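Local coordinates for solute-binding protein (PDB 2ZYO), which binds maltotetraose and probably captures malto- and cyclodextrins for uptake by a membrane transporter, at residues M330-N333 and V337-F340; A308-F313 and K323-D328. All coordinates share one frame; numbering follows the deposited sequence.

Interaction 1: M330-N333 and V337-F340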
loop_
_atom_site.group_PDB
_atom_site.type_symbol
_atom_site.label_atom_id
_atom_site.label_comp_id
_atom_site.label_asym_id
_atom_site.label_seq_id
_atom_site.Cartn_x
_atom_site.Cartn_y
_atom_site.Cartn_z
ATOM N N MET A 330 1.899 11.556 18.299
ATOM C CA MET A 330 0.707 10.758 17.978
ATOM C C MET A 330 1.043 9.563 17.075
ATOM O O MET A 330 0.351 8.544 17.096
ATOM C CB MET A 330 -0.409 11.622 17.364
ATOM C CG MET A 330 -0.209 12.015 15.899
ATOM S SD MET A 330 -1.600 12.923 15.193
ATOM C CE MET A 330 -1.420 14.519 15.992
ATOM N N ILE A 331 2.111 9.702 16.294
ATOM C CA ILE A 331 2.613 8.624 15.447
ATOM C C ILE A 331 3.786 7.908 16.122
ATOM O O ILE A 331 3.773 6.683 16.275
ATOM C CB ILE A 331 3.050 9.154 14.051
ATOM C CG1 ILE A 331 1.872 9.806 13.308
ATOM C CG2 ILE A 331 3.696 8.044 13.218
ATOM C CD1 ILE A 331 0.735 8.868 12.927
ATOM N N LYS A 332 4.783 8.686 16.535
ATOM C CA LYS A 332 6.050 8.146 17.034
ATOM C C LYS A 332 5.944 7.409 18.370
ATOM O O LYS A 332 6.719 6.485 18.631
ATOM C CB LYS A 332 7.113 9.245 17.114
ATOM C CG LYS A 332 7.495 9.832 15.758
ATOM C CD LYS A 332 8.630 10.839 15.869
ATOM C CE LYS A 332 9.996 10.163 15.893
ATOM N NZ LYS A 332 10.332 9.475 14.611
ATOM N N ASN A 333 4.996 7.817 19.210
ATOM C CA ASN A 333 4.842 7.212 20.534
ATOM C C ASN A 333 3.669 6.230 20.640
ATOM O O ASN A 333 3.297 5.804 21.738
ATOM C CB ASN A 333 4.761 8.294 21.617
ATOM C CG ASN A 333 6.007 9.174 21.666
ATOM O OD1 ASN A 333 7.022 8.882 21.029
ATOM N ND2 ASN A 333 5.929 10.260 22.423
ATOM N N VAL A 337 1.729 1.823 15.708
ATOM C CA VAL A 337 1.750 2.730 14.557
ATOM C C VAL A 337 3.184 3.105 14.156
ATOM O O VAL A 337 3.531 3.074 12.971
ATOM C CB VAL A 337 0.894 4.003 14.828
ATOM C CG1 VAL A 337 1.134 5.075 13.773
ATOM C CG2 VAL A 337 -0.588 3.645 14.894
ATOM N N ASN A 338 4.004 3.437 15.151
ATOM C CA ASN A 338 5.372 3.922 14.938
ATOM C C ASN A 338 6.210 3.046 13.999
ATOM O O ASN A 338 6.861 3.558 13.087
ATOM C CB ASN A 338 6.078 4.107 16.288
ATOM C CG ASN A 338 7.430 4.796 16.166
ATOM O OD1 ASN A 338 7.576 5.802 15.471
ATOM N ND2 ASN A 338 8.421 4.266 16.870
ATOM N N GLY A 339 6.176 1.732 14.221
ATOM C CA GLY A 339 6.922 0.775 13.401
ATOM C C GLY A 339 6.510 0.761 11.940
ATOM O O GLY A 339 7.358 0.658 11.049
ATOM N N PHE A 340 5.204 0.862 11.694
ATOM C CA PHE A 340 4.677 0.941 10.334
ATOM C C PHE A 340 5.146 2.209 9.621
ATOM O O PHE A 340 5.518 2.167 8.448
ATOM C CB PHE A 340 3.148 0.903 10.334
ATOM C CG PHE A 340 2.562 -0.436 10.677
ATOM C CD1 PHE A 340 2.840 -1.559 9.902
ATOM C CD2 PHE A 340 1.697 -0.564 11.756
ATOM C CE1 PHE A 340 2.284 -2.795 10.219
ATOM C CE2 PHE A 340 1.135 -1.795 12.080
ATOM C CZ PHE A 340 1.433 -2.912 11.307
#

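Interaction 2: A308-F313 and K323-D328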
loop_
_atom_site.group_PDB
_atom_site.type_symbol
_atom_site.label_atom_id
_atom_site.label_comp_id
_atom_site.label_asym_id
_atom_site.label_seq_id
_atom_site.Cartn_x
_atom_site.Cartn_y
_atom_site.Cartn_z
ATOM N N ALA A 308 -6.877 18.467 9.550
ATOM C CA ALA A 308 -7.799 17.444 9.052
ATOM C C ALA A 308 -7.214 16.039 9.152
ATOM O O ALA A 308 -7.913 15.103 9.541
ATOM C CB ALA A 308 -8.221 17.749 7.615
ATOM N N LEU A 309 -5.933 15.898 8.815
ATOM C CA LEU A 309 -5.285 14.587 8.834
ATOM C C LEU A 309 -4.892 14.112 10.236
ATOM O O LEU A 309 -4.834 12.907 10.485
ATOM C CB LEU A 309 -4.094 14.536 7.867
ATOM C CG LEU A 309 -4.432 14.611 6.371
ATOM C CD1 LEU A 309 -3.176 14.495 5.523
ATOM C CD2 LEU A 309 -5.450 13.549 5.958
ATOM N N ALA A 310 -4.631 15.053 11.146
ATOM C CA ALA A 310 -4.432 14.714 12.556
ATOM C C ALA A 310 -5.714 14.088 13.093
ATOM O O ALA A 310 -5.683 13.033 13.733
ATOM C CB ALA A 310 -4.061 15.947 13.365
ATOM N N SER A 311 -6.838 14.742 12.803
ATOM C CA SER A 311 -8.166 14.231 13.132
ATOM C C SER A 311 -8.425 12.875 12.476
ATOM O O SER A 311 -8.884 11.937 13.137
ATOM C CB SER A 311 -9.232 15.248 12.713
ATOM O OG SER A 311 -10.523 14.668 12.656
ATOM N N ARG A 312 -8.117 12.771 11.184
ATOM C CA ARG A 312 -8.312 11.513 10.458
ATOM C C ARG A 312 -7.521 10.357 11.067
ATOM O O ARG A 312 -8.054 9.256 11.219
ATOM C CB ARG A 312 -7.980 11.654 8.970
ATOM C CG ARG A 312 -8.524 10.491 8.159
ATOM C CD ARG A 312 -8.229 10.581 6.674
ATOM N NE ARG A 312 -8.921 9.496 5.980
ATOM C CZ ARG A 312 -8.442 8.262 5.836
ATOM N NH1 ARG A 312 -7.247 7.939 6.315
ATOM N NH2 ARG A 312 -9.163 7.344 5.208
ATOM N N PHE A 313 -6.263 10.607 11.423
ATOM C CA PHE A 313 -5.452 9.566 12.048
ATOM C C PHE A 313 -6.058 9.085 13.364
ATOM O O PHE A 313 -6.162 7.883 13.603
ATOM C CB PHE A 313 -4.007 10.014 12.280
ATOM C CG PHE A 313 -3.257 9.112 13.217
ATOM C CD1 PHE A 313 -2.878 7.833 12.813
ATOM C CD2 PHE A 313 -2.973 9.517 14.516
ATOM C CE1 PHE A 313 -2.212 6.979 13.682
ATOM C CE2 PHE A 313 -2.306 8.669 15.393
ATOM C CZ PHE A 313 -1.923 7.400 14.974
ATOM N N LYS A 323 4.198 15.459 6.590
ATOM C CA LYS A 323 5.549 15.584 7.168
ATOM C C LYS A 323 5.574 15.890 8.667
ATOM O O LYS A 323 6.246 15.198 9.434
ATOM C CB LYS A 323 6.385 16.615 6.402
ATOM C CG LYS A 323 6.834 16.165 5.022
ATOM C CD LYS A 323 7.815 17.162 4.432
ATOM C CE LYS A 323 8.310 16.727 3.068
ATOM N NZ LYS A 323 9.152 17.776 2.438
ATOM N N GLU A 324 4.847 16.926 9.077
ATOM C CA GLU A 324 4.800 17.317 10.487
ATOM C C GLU A 324 4.158 16.245 11.363
ATOM O O GLU A 324 4.635 15.971 12.466
ATOM C CB GLU A 324 4.064 18.645 10.667
ATOM C CG GLU A 324 4.859 19.861 10.227
ATOM C CD GLU A 324 4.306 21.142 10.812
ATOM O OE1 GLU A 324 4.506 21.376 12.021
ATOM O OE2 GLU A 324 3.667 21.911 10.069
ATOM N N LEU A 325 3.083 15.637 10.865
ATOM C CA LEU A 325 2.351 14.627 11.626
ATOM C C LEU A 325 3.168 13.357 11.847
ATOM O O LEU A 325 3.050 12.715 12.893
ATOM C CB LEU A 325 1.009 14.299 10.962
ATOM C CG LEU A 325 -0.041 15.416 10.964
ATOM C CD1 LEU A 325 -1.288 14.987 10.208
ATOM C CD2 LEU A 325 -0.399 15.843 12.383
ATOM N N LEU A 326 4.003 13.011 10.868
ATOM C CA LEU A 326 4.885 11.850 10.977
ATOM C C LEU A 326 5.944 12.035 12.068
ATOM O O LEU A 326 6.474 11.057 12.599
ATOM C CB LEU A 326 5.548 11.545 9.628
ATOM C CG LEU A 326 4.639 11.014 8.513
ATOM C CD1 LEU A 326 5.378 10.977 7.184
ATOM C CD2 LEU A 326 4.086 9.638 8.860
ATOM N N ASN A 327 6.232 13.293 12.394
ATOM C CA ASN A 327 7.194 13.639 13.439
ATOM C C ASN A 327 6.525 13.908 14.792
ATOM O O ASN A 327 7.202 14.175 15.791
ATOM C CB ASN A 327 8.031 14.845 13.000
ATOM C CG ASN A 327 9.022 14.499 11.897
ATOM O OD1 ASN A 327 8.939 15.018 10.783
ATOM N ND2 ASN A 327 9.963 13.615 12.206
ATOM N N ASP A 328 5.197 13.817 14.812
ATOM C CA ASP A 328 4.389 14.065 16.005
ATOM C C ASP A 328 4.327 12.824 16.901
ATOM O O ASP A 328 4.284 11.697 16.395
ATOM C CB ASP A 328 2.975 14.492 15.581
ATOM C CG ASP A 328 2.163 15.070 16.724
ATOM O OD1 ASP A 328 2.077 16.311 16.819
ATOM O OD2 ASP A 328 1.612 14.290 17.529
#

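Interaction 1: M330-N333 and V337-F340
The side-chain amide of Asn338 lies flat beneath the backbone carbonyl oxygen of Lys332, so that this O stands almost straight above the amide carbon CG, 3.1 Å from it. It is no hydrogen bond: the oxygen hangs over the amide face, where the ND2 hydrogens do not point at it. The carboxamide gets there because Asn338 CG is anti to the backbone N (chi1 -172°), which turns the amide toward the end of helix 329-332. At its oxygen end, Asn338 OD1 sits 3.2 Å from Lys332 CA and 3.8 Å from Lys332 CB. Replaced by an alanine, this residue would lose the carboxamide, which would probably leave the Lys332 carbonyl without the flat group facing it and open a gap beside Lys332 CA. Deeper in, the side chains of Ile331 and Val337 cross at about a right angle, and Val337 CG1 rests against two methyls of one side chain, 3.9 Å from Ile331 CD1 and 4.0 Å from Ile331 CG2. Phe313 of helix 306-316 touches both, with Pro320 against Ile331 and Ile319 against Val337. Between these contacts, Ile331 O and Asn338 N approach to 3.4 Å at an angle too poor for a bond. What results is a short three-residue turn between consecutive helices: Asn333 leaves the first helix, Val337 stands at the N-cap position of the next, and contacts without hydrogen bonds join the two in this periplasmic-binding-protein fold.

Interaction 2: A308-F313 and K323-D328
Leu325 holds CG beside its backbone N and opposite the carbonyl carbon (chi1 -68°), and chi2 of 177° carries CD1 onward in an extended line, so its two methyls reach out of the short helix 323-326 as a fork aimed at helix 306-316. Leu325 CD1 goes in against the backbone, 3.5 Å from Ala310 N and 3.7 Å from Leu309 CB. The other prong, CD2, comes to rest on the methyl of Ala310, with Leu325 CD2 and Ala310 CB 3.8 Å apart. The small side chain of Ala310 probably helps the leucine come this near: the CA atoms of Ala310 and Leu325 are 6.8 Å apart. Leu309 takes part through CB, and its side chain also packs on Phe107 and Pro320. No hydrogen bond crosses, and the buried contact is a matter of one leucine's branches fitted to a helix surface. Beyond Leu325 the backbone tightens: Asp328 N bonds to Leu325 O at 3.1 Å, and Asn327 N to Glu324 O at the same length, closing the turn that leads to Asp328. That aspartate is the N-cap of helix 329-332, with OD2 accepting from Met330 N. At the periphery, a salt bridge from Glu324 to Lys306 links the same two helices. Met330 of helix 329-332 packs on both Ala310 and Leu325, whereas Ser311 and Arg312, on another side of helix 306-316, reach helix 30-47, and Arg312 also touches strand 120-136.

Coming from the N terminus, the chain first runs through 308-313 on helix 306-316, and interaction 2 closes a nine-residue connection, which begins with the last turn of helix 306-316, and brings the chain back to 323-328. Interaction 1 then closes a much shorter loop, three residues between 330-333 and 337-340. The two loops lie in series, neither nested nor crossed, with centres about 11 Å apart. They are stitched together by Phe313, whose ring atom CE1 lies 3.6 Å from Ile331 CD1, and by the direct succession of helices 323-326 and 329-332. Together they bind helix 306-316 to three short helices, the last of which reaches strand 120-136 through Phe340.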